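Local coordinates for GDSL-like Lipase/Acylhydrolase family protein (Neisseria meningitidis, PDB 4K7J) that removes O-acetyl groups from peptidoglycan as an SGNH-family esterase, using a catalytic triad that takes up its productive arrangement when substrate binds, at residues 92-97 with 123-128; 27-32 with 311-316; 41-46 with 370-375; 167-172 with 177-182. All coordinates share one frame; numbering follows the deposited sequence.

Contact 1 (92-97 with 123-128); sequences ANVKGQ and GGILAH
V94 and I125 form the packed heart of this contact, with CG2 of V94 set 4.0 Å from CG2 of I125 and the two side chains slanted across each other. I125 carries CG1 beside its own backbone N (chi1 -60°), which leaves CG2 for V94 and sends the extended CD1 arm toward the amide of Q97. CD1 of I125 comes 4.1 Å from NE2 of Q97, a van der Waals touch only: that NE2 is held by G215 O and Y90 OH, while OE1 pairs with N217 N, so the amide is anchored by residues outside both segments. Further along, CB of A92 rests against CB of A127 at 4.1 Å. The other side of the loop is open to solvent. N93, K95 and G96 are exposed, the last two at the corner of a type II turn closed by Q97 N to V94 O at 3.0 Å; the positive phi of G96 suits that corner. Across from the loop, strand 125-128 runs between strands 109-112 and 195-203. V94 also touches S110 and T112 on the first of these, and I125 reaches F199 on the second.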
loop_
_atom_site.group_PDB
_atom_site.type_symbol
_atom_site.label_atom_id
_atom_site.label_comp_id
_atom_site.label_asym_id
_atom_site.label_seq_id
_atom_site.Cartn_x
_atom_site.Cartn_y
_atom_site.Cartn_z
ATOM N N ALA A 92 8.209 9.507 -8.262
ATOM C CA ALA A 92 9.043 9.292 -9.451
ATOM C C ALA A 92 9.034 7.813 -9.804
ATOM O O ALA A 92 8.602 7.003 -8.992
ATOM C CB ALA A 92 10.482 9.754 -9.190
ATOM N N ASN A 93 9.504 7.460 -11.001
ATOM C CA ASN A 93 9.703 6.053 -11.342
ATOM C C ASN A 93 10.580 5.409 -10.285
ATOM O O ASN A 93 11.556 6.005 -9.841
ATOM C CB ASN A 93 10.356 5.874 -12.722
ATOM C CG ASN A 93 9.460 6.334 -13.852
ATOM O OD1 ASN A 93 8.247 6.084 -13.836
ATOM N ND2 ASN A 93 10.046 7.028 -14.836
ATOM N N VAL A 94 10.204 4.203 -9.880
ATOM C CA VAL A 94 10.981 3.399 -8.953
ATOM C C VAL A 94 11.344 2.101 -9.656
ATOM O O VAL A 94 10.458 1.340 -10.065
ATOM C CB VAL A 94 10.173 3.053 -7.687
ATOM C CG1 VAL A 94 10.951 2.054 -6.801
ATOM C CG2 VAL A 94 9.792 4.304 -6.921
ATOM N N LYS A 95 12.644 1.854 -9.784
ATOM C CA LYS A 95 13.155 0.684 -10.495
ATOM C C LYS A 95 12.578 -0.611 -9.948
ATOM O O LYS A 95 12.636 -0.862 -8.748
ATOM C CB LYS A 95 14.682 0.636 -10.407
ATOM C CG LYS A 95 15.279 -0.637 -10.966
ATOM C CD LYS A 95 16.747 -0.451 -11.295
ATOM C CE LYS A 95 17.328 -1.705 -11.917
ATOM N NZ LYS A 95 17.273 -2.826 -10.938
ATOM N N GLY A 96 12.002 -1.419 -10.830
ATOM C CA GLY A 96 11.494 -2.722 -10.441
ATOM C C GLY A 96 10.107 -2.685 -9.842
ATOM O O GLY A 96 9.569 -3.721 -9.436
ATOM N N GLN A 97 9.518 -1.493 -9.768
ATOM C CA GLN A 97 8.205 -1.347 -9.146
ATOM C C GLN A 97 7.309 -0.534 -10.076
ATOM O O GLN A 97 7.774 -0.001 -11.079
ATOM C CB GLN A 97 8.332 -0.728 -7.737
ATOM C CG GLN A 97 9.315 -1.515 -6.853
ATOM C CD GLN A 97 9.303 -1.151 -5.358
ATOM O OE1 GLN A 97 10.163 -1.606 -4.608
ATOM N NE2 GLN A 97 8.320 -0.356 -4.926
ATOM N N GLY A 123 6.537 4.233 4.032
ATOM C CA GLY A 123 6.479 3.639 2.700
ATOM C C GLY A 123 7.848 3.258 2.149
ATOM O O GLY A 123 7.967 2.439 1.220
ATOM N N GLY A 124 8.884 3.885 2.702
ATOM C CA GLY A 124 10.256 3.574 2.357
ATOM C C GLY A 124 10.735 4.080 1.003
ATOM O O GLY A 124 11.728 3.582 0.471
ATOM N N ILE A 125 10.054 5.079 0.449
ATOM C CA ILE A 125 10.448 5.642 -0.840
ATOM C C ILE A 125 10.594 7.153 -0.744
ATOM O O ILE A 125 9.737 7.837 -0.180
ATOM C CB ILE A 125 9.415 5.290 -1.937
ATOM C CG1 ILE A 125 9.303 3.772 -2.079
ATOM C CG2 ILE A 125 9.773 5.951 -3.284
ATOM C CD1 ILE A 125 8.307 3.323 -3.094
ATOM N N LEU A 126 11.692 7.675 -1.275
ATOM C CA LEU A 126 11.802 9.117 -1.458
ATOM C C LEU A 126 12.425 9.402 -2.816
ATOM O O LEU A 126 13.001 8.505 -3.442
ATOM C CB LEU A 126 12.607 9.769 -0.321
ATOM C CG LEU A 126 14.078 9.385 -0.102
ATOM C CD1 LEU A 126 15.024 10.145 -1.033
ATOM C CD2 LEU A 126 14.503 9.595 1.354
ATOM N N ALA A 127 12.305 10.641 -3.283
ATOM C CA ALA A 127 13.003 11.035 -4.510
ATOM C C ALA A 127 13.796 12.323 -4.286
ATOM O O ALA A 127 13.281 13.265 -3.692
ATOM C CB ALA A 127 12.033 11.191 -5.646
ATOM N N HIS A 128 15.050 12.356 -4.732
ATOM C CA HIS A 128 15.844 13.583 -4.664
ATOM C C HIS A 128 15.496 14.416 -5.898
ATOM O O HIS A 128 15.653 13.938 -7.020
ATOM C CB HIS A 128 17.350 13.268 -4.699
ATOM C CG HIS A 128 17.812 12.346 -3.614
ATOM N ND1 HIS A 128 17.674 12.646 -2.273
ATOM C CD2 HIS A 128 18.444 11.147 -3.670
ATOM C CE1 HIS A 128 18.189 11.664 -1.552
ATOM N NE2 HIS A 128 18.665 10.745 -2.374
#

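Contact 2 (27-32 with 311-316); sequences LLTDYG and MQRRVA
T29 and Y31 both reach R313 on the helix, and the route to it starts two residues earlier, at L27, with a water. The carbonyl O of L27 accepts from this water at 2.9 Å, OG1 of T29 lies 3.0 Å from the same water oxygen, and NH2 of R313 adds only a weak, longer bond. T29 OG1 also sits at the edge of the guanidinium, in its plane, but at 3.6 Å from NH1 of R313 it is a neighbour and not a bonded partner. Its CG2 rests over one face of the Y31 ring, toward the rim. D30 turns the other way and uses OD1 to accept from G32 N, an Asx turn that bends the chain just past the strand. Y31 then does most of the touching. Its OH takes a hydrogen bond from NH1 of R313 at 2.9 Å (155°), lying in the guanidinium plane, while the ring stands nearly upright to that plane, 85° away. R313 gets there by a bend at chi3 (-77°), which turns its end back toward the strand. Closer to the backbone, CD2 of Y31 packs 3.9 Å from CB of A316. Strand 28-30 is the antiparallel edge of the central mixed sheet, and helix 305-318 belongs to the beta-alpha-beta crossover joining parallel strands 281-286 and 322-325, the architecture expected of an SGNH hydrolase.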
loop_
_atom_site.group_PDB
_atom_site.type_symbol
_atom_site.label_atom_id
_atom_site.label_comp_id
_atom_site.label_asym_id
_atom_site.label_seq_id
_atom_site.Cartn_x
_atom_site.Cartn_y
_atom_site.Cartn_z
ATOM N N LEU A 27 -13.020 -16.660 3.123
ATOM C CA LEU A 27 -11.635 -16.238 2.962
ATOM C C LEU A 27 -11.325 -15.123 3.943
ATOM O O LEU A 27 -10.205 -15.010 4.441
ATOM C CB LEU A 27 -11.394 -15.735 1.547
ATOM C CG LEU A 27 -11.618 -16.741 0.423
ATOM C CD1 LEU A 27 -11.324 -16.083 -0.925
ATOM C CD2 LEU A 27 -10.749 -17.966 0.631
ATOM N N LEU A 28 -12.329 -14.295 4.208
ATOM C CA LEU A 28 -12.176 -13.173 5.119
ATOM C C LEU A 28 -12.697 -13.528 6.520
ATOM O O LEU A 28 -13.859 -13.888 6.686
ATOM C CB LEU A 28 -12.900 -11.944 4.553
ATOM C CG LEU A 28 -12.790 -10.623 5.316
ATOM C CD1 LEU A 28 -11.334 -10.215 5.467
ATOM C CD2 LEU A 28 -13.587 -9.524 4.605
ATOM N N THR A 29 -11.834 -13.430 7.523
ATOM C CA THR A 29 -12.254 -13.664 8.899
ATOM C C THR A 29 -12.140 -12.366 9.673
ATOM O O THR A 29 -11.077 -11.745 9.702
ATOM C CB THR A 29 -11.395 -14.738 9.611
ATOM O OG1 THR A 29 -11.440 -15.966 8.877
ATOM C CG2 THR A 29 -11.907 -14.974 11.030
ATOM N N ASP A 30 -13.239 -11.942 10.293
ATOM C CA ASP A 30 -13.200 -10.731 11.108
ATOM C C ASP A 30 -13.057 -11.047 12.592
ATOM O O ASP A 30 -13.985 -11.558 13.204
ATOM C CB ASP A 30 -14.446 -9.882 10.870
ATOM C CG ASP A 30 -14.418 -8.578 11.643
ATOM O OD1 ASP A 30 -13.340 -8.197 12.150
ATOM O OD2 ASP A 30 -15.484 -7.933 11.740
ATOM N N TYR A 31 -11.896 -10.723 13.161
ATOM C CA TYR A 31 -11.631 -10.942 14.584
ATOM C C TYR A 31 -11.964 -9.721 15.422
ATOM O O TYR A 31 -11.684 -9.683 16.620
ATOM C CB TYR A 31 -10.174 -11.329 14.809
ATOM C CG TYR A 31 -9.848 -12.666 14.213
ATOM C CD1 TYR A 31 -10.362 -13.829 14.766
ATOM C CD2 TYR A 31 -9.060 -12.766 13.071
ATOM C CE1 TYR A 31 -10.080 -15.069 14.211
ATOM C CE2 TYR A 31 -8.777 -14.000 12.506
ATOM C CZ TYR A 31 -9.283 -15.149 13.090
ATOM O OH TYR A 31 -9.015 -16.377 12.534
ATOM N N GLY A 32 -12.523 -8.710 14.768
ATOM C CA GLY A 32 -13.033 -7.538 15.445
ATOM C C GLY A 32 -14.536 -7.465 15.247
ATOM O O GLY A 32 -15.220 -8.489 15.201
ATOM N N MET A 311 1.359 -17.450 12.291
ATOM C CA MET A 311 1.646 -16.290 13.110
ATOM C C MET A 311 0.763 -15.132 12.672
ATOM O O MET A 311 0.187 -14.434 13.512
ATOM C CB MET A 311 3.114 -15.884 12.995
ATOM C CG MET A 311 3.395 -14.565 13.699
ATOM S SD MET A 311 4.895 -13.812 13.087
ATOM C CE MET A 311 4.298 -13.220 11.503
ATOM N N GLN A 312 0.645 -14.940 11.357
ATOM C CA GLN A 312 -0.146 -13.827 10.828
ATOM C C GLN A 312 -1.586 -13.871 11.303
ATOM O O GLN A 312 -2.159 -12.839 11.673
ATOM C CB GLN A 312 -0.117 -13.803 9.301
ATOM C CG GLN A 312 1.249 -13.510 8.712
ATOM C CD GLN A 312 1.233 -13.490 7.195
ATOM O OE1 GLN A 312 1.087 -14.522 6.561
ATOM N NE2 GLN A 312 1.369 -12.305 6.611
ATOM N N ARG A 313 -2.181 -15.059 11.278
ATOM C CA ARG A 313 -3.549 -15.205 11.750
ATOM C C ARG A 313 -3.687 -14.960 13.258
ATOM O O ARG A 313 -4.618 -14.296 13.687
ATOM C CB ARG A 313 -4.143 -16.562 11.350
ATOM C CG ARG A 313 -5.616 -16.647 11.656
ATOM C CD ARG A 313 -6.116 -18.072 11.607
ATOM N NE ARG A 313 -6.290 -18.539 10.239
ATOM C CZ ARG A 313 -7.365 -18.287 9.497
ATOM N NH1 ARG A 313 -8.361 -17.564 9.989
ATOM N NH2 ARG A 313 -7.439 -18.754 8.260
ATOM N N ARG A 314 -2.753 -15.464 14.059
ATOM C CA ARG A 314 -2.761 -15.165 15.498
ATOM C C ARG A 314 -2.676 -13.659 15.769
ATOM O O ARG A 314 -3.367 -13.134 16.642
ATOM C CB ARG A 314 -1.594 -15.850 16.210
ATOM C CG ARG A 314 -1.725 -17.344 16.379
ATOM C CD ARG A 314 -0.725 -17.864 17.427
ATOM N NE ARG A 314 0.681 -17.664 17.062
ATOM C CZ ARG A 314 1.337 -18.440 16.210
ATOM N NH1 ARG A 314 0.717 -19.457 15.631
ATOM N NH2 ARG A 314 2.608 -18.206 15.933
ATOM N N VAL A 315 -1.825 -12.966 15.019
ATOM C CA VAL A 315 -1.701 -11.511 15.169
ATOM C C VAL A 315 -3.022 -10.812 14.862
ATOM O O VAL A 315 -3.460 -9.922 15.611
ATOM C CB VAL A 315 -0.589 -10.931 14.262
ATOM C CG1 VAL A 315 -0.684 -9.403 14.204
ATOM C CG2 VAL A 315 0.781 -11.372 14.759
ATOM N N ALA A 316 -3.654 -11.221 13.760
ATOM C CA ALA A 316 -4.985 -10.720 13.395
ATOM C C ALA A 316 -6.003 -10.851 14.534
ATOM O O ALA A 316 -6.739 -9.903 14.853
ATOM C CB ALA A 316 -5.495 -11.449 12.159
HETATM O O HOH W 1 -9.346 -16.459 6.748
#

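Contact 3 (41-46 with 370-375); sequences KKLQSV and ELVRSA
The amide of Q44 is the flat group that meets V372: CG1 of V372 lies on one face, offset toward the rim between NE2 and OE1, 3.7 Å from NE2 and 3.8 Å from OE1 of Q44. At the nitrogen edge, somewhat out of the amide plane, is the carbonyl O of V372, which accepts a weak, bent hydrogen bond from NE2 of Q44 (3.0 Å, 131°). CB of A375 touches the same nitrogen end at 3.8 Å, closer to the plane. Q44 starts out pointing past the other helix, and it is the bend at chi2 (-78°) that swings the amide over to V372. Because V372 O also receives the backbone N of A375, two donors share this one oxygen near the chain's last modelled residues. S374 OG adds a bond of its own to L371 O close by. On the inner side of the contact, CD1 of L43 comes within 3.4 Å of CG2 of V372, tight for two methyl groups. L43 also has an awkward first torsion, well off a staggered position (chi1 -138°), so its exact placement deserves some doubt. In the wider fold, helix 38-47 lies beside the end of helix 354-373. W81 of helix 68-81 touches both L43 and V372, M40 packs on V372 and A375, and F54 of strand 53-60 backs L43.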
loop_
_atom_site.group_PDB
_atom_site.type_symbol
_atom_site.label_atom_id
_atom_site.label_comp_id
_atom_site.label_asym_id
_atom_site.label_seq_id
_atom_site.Cartn_x
_atom_site.Cartn_y
_atom_site.Cartn_z
ATOM N N LYS A 41 -18.965 2.563 9.106
ATOM C CA LYS A 41 -19.949 3.639 9.091
ATOM C C LYS A 41 -19.571 4.680 8.031
ATOM O O LYS A 41 -20.425 5.175 7.295
ATOM C CB LYS A 41 -20.063 4.269 10.481
ATOM C CG LYS A 41 -21.168 5.305 10.622
ATOM C CD LYS A 41 -21.138 5.956 11.999
ATOM C CE LYS A 41 -21.570 4.982 13.089
ATOM N NZ LYS A 41 -23.024 4.664 12.996
ATOM N N LYS A 42 -18.282 4.978 7.918
ATOM C CA LYS A 42 -17.839 5.905 6.878
ATOM C C LYS A 42 -17.992 5.309 5.469
ATOM O O LYS A 42 -18.414 6.005 4.546
ATOM C CB LYS A 42 -16.404 6.375 7.127
ATOM C CG LYS A 42 -15.905 7.364 6.089
ATOM C CD LYS A 42 -14.513 7.890 6.418
ATOM C CE LYS A 42 -14.012 8.773 5.290
ATOM N NZ LYS A 42 -12.648 9.319 5.537
ATOM N N LEU A 43 -17.674 4.024 5.306
ATOM C CA LEU A 43 -17.822 3.377 3.995
ATOM C C LEU A 43 -19.271 3.386 3.533
ATOM O O LEU A 43 -19.557 3.755 2.390
ATOM C CB LEU A 43 -17.303 1.937 4.008
ATOM C CG LEU A 43 -16.482 1.479 2.793
ATOM C CD1 LEU A 43 -16.626 -0.007 2.592
ATOM C CD2 LEU A 43 -16.805 2.226 1.500
ATOM N N GLN A 44 -20.185 2.987 4.421
ATOM C CA GLN A 44 -21.611 2.980 4.092
ATOM C C GLN A 44 -22.112 4.357 3.637
ATOM O O GLN A 44 -22.819 4.466 2.637
ATOM C CB GLN A 44 -22.454 2.474 5.273
ATOM C CG GLN A 44 -22.159 1.034 5.721
ATOM C CD GLN A 44 -22.779 -0.035 4.825
ATOM O OE1 GLN A 44 -23.197 0.234 3.694
ATOM N NE2 GLN A 44 -22.844 -1.262 5.337
ATOM N N SER A 45 -21.745 5.413 4.355
ATOM C CA SER A 45 -22.207 6.742 3.961
ATOM C C SER A 45 -21.604 7.174 2.629
ATOM O O SER A 45 -22.284 7.815 1.835
ATOM C CB SER A 45 -21.992 7.790 5.056
ATOM O OG SER A 45 -20.681 7.735 5.579
ATOM N N VAL A 46 -20.345 6.817 2.376
ATOM C CA VAL A 46 -19.765 7.030 1.048
ATOM C C VAL A 46 -20.593 6.271 0.019
ATOM O O VAL A 46 -20.948 6.817 -1.029
ATOM C CB VAL A 46 -18.295 6.561 0.949
ATOM C CG1 VAL A 46 -17.848 6.542 -0.503
ATOM C CG2 VAL A 46 -17.384 7.466 1.757
ATOM N N GLU A 370 -19.009 -8.235 0.391
ATOM C CA GLU A 370 -19.903 -9.108 1.148
ATOM C C GLU A 370 -20.014 -8.617 2.569
ATOM O O GLU A 370 -21.101 -8.602 3.152
ATOM C CB GLU A 370 -19.365 -10.536 1.197
ATOM C CG GLU A 370 -19.503 -11.329 -0.081
ATOM C CD GLU A 370 -19.104 -12.784 0.111
ATOM O OE1 GLU A 370 -18.930 -13.197 1.277
ATOM O OE2 GLU A 370 -18.956 -13.511 -0.899
ATOM N N LEU A 371 -18.869 -8.229 3.122
ATOM C CA LEU A 371 -18.782 -7.844 4.519
ATOM C C LEU A 371 -19.609 -6.598 4.742
ATOM O O LEU A 371 -20.326 -6.474 5.737
ATOM C CB LEU A 371 -17.320 -7.596 4.919
ATOM C CG LEU A 371 -17.048 -7.134 6.360
ATOM C CD1 LEU A 371 -17.514 -8.155 7.383
ATOM C CD2 LEU A 371 -15.572 -6.830 6.564
ATOM N N VAL A 372 -19.506 -5.675 3.798
ATOM C CA VAL A 372 -20.229 -4.418 3.865
ATOM C C VAL A 372 -21.723 -4.672 3.701
ATOM O O VAL A 372 -22.546 -4.137 4.453
ATOM C CB VAL A 372 -19.722 -3.454 2.783
ATOM C CG1 VAL A 372 -20.715 -2.324 2.525
ATOM C CG2 VAL A 372 -18.364 -2.913 3.183
ATOM N N ARG A 373 -22.060 -5.516 2.733
ATOM C CA ARG A 373 -23.446 -5.873 2.456
ATOM C C ARG A 373 -24.139 -6.485 3.669
ATOM O O ARG A 373 -25.313 -6.223 3.911
ATOM C CB ARG A 373 -23.522 -6.810 1.249
ATOM C CG ARG A 373 -24.849 -7.541 1.094
ATOM C CD ARG A 373 -24.999 -8.106 -0.307
ATOM N NE ARG A 373 -23.815 -8.849 -0.737
ATOM C CZ ARG A 373 -22.962 -8.425 -1.666
ATOM N NH1 ARG A 373 -23.154 -7.256 -2.267
ATOM N NH2 ARG A 373 -21.915 -9.173 -1.994
ATOM N N SER A 374 -23.401 -7.271 4.445
ATOM C CA SER A 374 -23.949 -7.915 5.636
ATOM C C SER A 374 -23.966 -6.997 6.856
ATOM O O SER A 374 -24.487 -7.372 7.907
ATOM C CB SER A 374 -23.146 -9.168 5.979
ATOM O OG SER A 374 -21.930 -8.824 6.628
ATOM N N ALA A 375 -23.386 -5.809 6.735
ATOM C CA ALA A 375 -23.347 -4.883 7.864
ATOM C C ALA A 375 -24.607 -4.014 7.967
ATOM O O ALA A 375 -25.288 -3.750 6.968
ATOM C CB ALA A 375 -22.085 -4.014 7.806
#

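Contact 4 (167-172 with 177-182); sequences NTVSAN and QVLDTG
Q177 and N172 make the polar link between these two segments, through one good bond and one poor one. OE1 of Q177 accepts the backbone N of N172 at 2.8 Å, almost straight (173°), with the donor in the carbonyl plane on a lone pair. NE2 of Q177 returns a weak bond to N172 O at 3.4 Å, but has a better use in G175 O, within the connecting loop. The side chain thus stands in for a backbone partner on N172 and grips the loop at the same time. It reaches that far by staying extended beyond CG, after a first torsion of 59°. Further along, the strands do not pair with each other at all. The backbones of V169 and A171 bond instead to those of L162 and Q160, and those of Q177, L179 and T181 to A153, L151 and V149. What fills the gap is mostly apolar: CG1 of V169 meets CD1 of L179 at 3.9 Å, its CG2 packs against CB of T181, and CD2 of L179 lies near CA of A171. D180 faces the other way, its OD1 bonded to S150 OG. Two nearly antiparallel strands, 7.8 Å apart at closest and belonging to different sheets, joined by a short loop, form a beta-arch. Here it links the edge strands of the two sheets of what looks like a beta-sandwich, consistent with the galactose-binding-like N-terminal domain of this family.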
loop_
_atom_site.group_PDB
_atom_site.type_symbol
_atom_site.label_atom_id
_atom_site.label_comp_id
_atom_site.label_asym_id
_atom_site.label_seq_id
_atom_site.Cartn_x
_atom_site.Cartn_y
_atom_site.Cartn_z
ATOM N N ASN A 167 1.735 27.225 -9.003
ATOM C CA ASN A 167 1.424 27.831 -7.710
ATOM C C ASN A 167 2.511 27.583 -6.665
ATOM O O ASN A 167 2.993 26.468 -6.513
ATOM C CB ASN A 167 0.052 27.366 -7.205
ATOM C CG ASN A 167 -1.104 27.943 -8.027
ATOM O OD1 ASN A 167 -1.064 29.096 -8.456
ATOM N ND2 ASN A 167 -2.124 27.135 -8.260
ATOM N N THR A 168 2.887 28.634 -5.946
ATOM C CA THR A 168 3.942 28.554 -4.952
ATOM C C THR A 168 3.499 27.878 -3.654
ATOM O O THR A 168 2.539 28.289 -3.000
ATOM C CB THR A 168 4.520 29.948 -4.657
ATOM O OG1 THR A 168 5.071 30.483 -5.863
ATOM C CG2 THR A 168 5.611 29.889 -3.592
ATOM N N VAL A 169 4.226 26.835 -3.284
ATOM C CA VAL A 169 3.919 26.064 -2.087
ATOM C C VAL A 169 5.158 26.077 -1.204
ATOM O O VAL A 169 6.237 25.744 -1.671
ATOM C CB VAL A 169 3.539 24.625 -2.466
ATOM C CG1 VAL A 169 3.323 23.776 -1.231
ATOM C CG2 VAL A 169 2.300 24.628 -3.366
ATOM N N SER A 170 4.994 26.449 0.066
ATOM C CA SER A 170 6.127 26.612 0.968
ATOM C C SER A 170 6.107 25.631 2.138
ATOM O O SER A 170 5.045 25.271 2.648
ATOM C CB SER A 170 6.146 28.036 1.524
ATOM O OG SER A 170 5.002 28.261 2.327
ATOM N N ALA A 171 7.297 25.208 2.559
ATOM C CA ALA A 171 7.460 24.404 3.751
ATOM C C ALA A 171 7.210 25.301 4.951
ATOM O O ALA A 171 7.253 26.523 4.826
ATOM C CB ALA A 171 8.881 23.845 3.825
ATOM N N ASN A 172 6.955 24.687 6.104
ATOM C CA ASN A 172 6.974 25.388 7.387
ATOM C C ASN A 172 8.071 24.809 8.250
ATOM O O ASN A 172 7.939 23.714 8.789
ATOM C CB ASN A 172 5.645 25.252 8.118
ATOM C CG ASN A 172 4.588 26.175 7.571
ATOM O OD1 ASN A 172 4.611 27.389 7.810
ATOM N ND2 ASN A 172 3.647 25.607 6.832
ATOM N N GLN A 177 7.340 16.759 6.304
ATOM C CA GLN A 177 6.060 17.364 6.608
ATOM C C GLN A 177 5.160 17.073 5.421
ATOM O O GLN A 177 5.624 16.574 4.400
ATOM C CB GLN A 177 6.220 18.873 6.821
ATOM C CG GLN A 177 6.801 19.636 5.650
ATOM C CD GLN A 177 7.187 21.053 6.034
ATOM O OE1 GLN A 177 6.404 21.986 5.851
ATOM N NE2 GLN A 177 8.389 21.219 6.592
ATOM N N VAL A 178 3.870 17.355 5.548
ATOM C CA VAL A 178 2.975 17.192 4.412
ATOM C C VAL A 178 2.553 18.568 3.912
ATOM O O VAL A 178 2.093 19.411 4.681
ATOM C CB VAL A 178 1.701 16.385 4.773
ATOM C CG1 VAL A 178 0.798 16.234 3.557
ATOM C CG2 VAL A 178 2.077 15.030 5.328
ATOM N N LEU A 179 2.711 18.784 2.617
ATOM C CA LEU A 179 2.312 20.024 1.993
ATOM C C LEU A 179 0.930 19.811 1.397
ATOM O O LEU A 179 0.709 18.841 0.687
ATOM C CB LEU A 179 3.299 20.382 0.879
ATOM C CG LEU A 179 4.785 20.388 1.235
ATOM C CD1 LEU A 179 5.609 20.801 -0.003
ATOM C CD2 LEU A 179 5.046 21.329 2.397
ATOM N N ASP A 180 0.009 20.728 1.677
ATOM C CA ASP A 180 -1.343 20.659 1.127
ATOM C C ASP A 180 -1.579 21.760 0.093
ATOM O O ASP A 180 -1.324 22.937 0.354
ATOM C CB ASP A 180 -2.381 20.803 2.251
ATOM C CG ASP A 180 -2.233 19.751 3.332
ATOM O OD1 ASP A 180 -1.827 18.608 3.024
ATOM O OD2 ASP A 180 -2.548 20.062 4.497
ATOM N N THR A 181 -2.071 21.386 -1.081
ATOM C CA THR A 181 -2.413 22.375 -2.089
ATOM C C THR A 181 -3.473 21.794 -3.009
ATOM O O THR A 181 -4.024 20.729 -2.728
ATOM C CB THR A 181 -1.165 22.860 -2.891
ATOM O OG1 THR A 181 -1.512 23.999 -3.692
ATOM C CG2 THR A 181 -0.606 21.752 -3.779
ATOM N N GLY A 182 -3.780 22.504 -4.087
ATOM C CA GLY A 182 -4.747 22.031 -5.057
ATOM C C GLY A 182 -4.264 22.253 -6.474
ATOM O O GLY A 182 -3.657 23.282 -6.778
#

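The four contacts divide between the two halves of the protein. Contacts 1 and 4 belong to the beta-rich part, come one after the other in the chain, and reach the same antiparallel sheet, through strands 125-128 and 177-183, with centres about 21 Å apart. Contacts 2 and 3 tie the chain's beginning to its C-terminal region around the mixed sheet of the hydrolase part; their centres are about 19 Å apart and they touch through L28 and L371. Their segments alternate along the chain and span the whole beta-rich insertion, so that both ends are fastened to one alpha/beta body. Contact 2 lies farthest from contact 4, about 39 Å between centres.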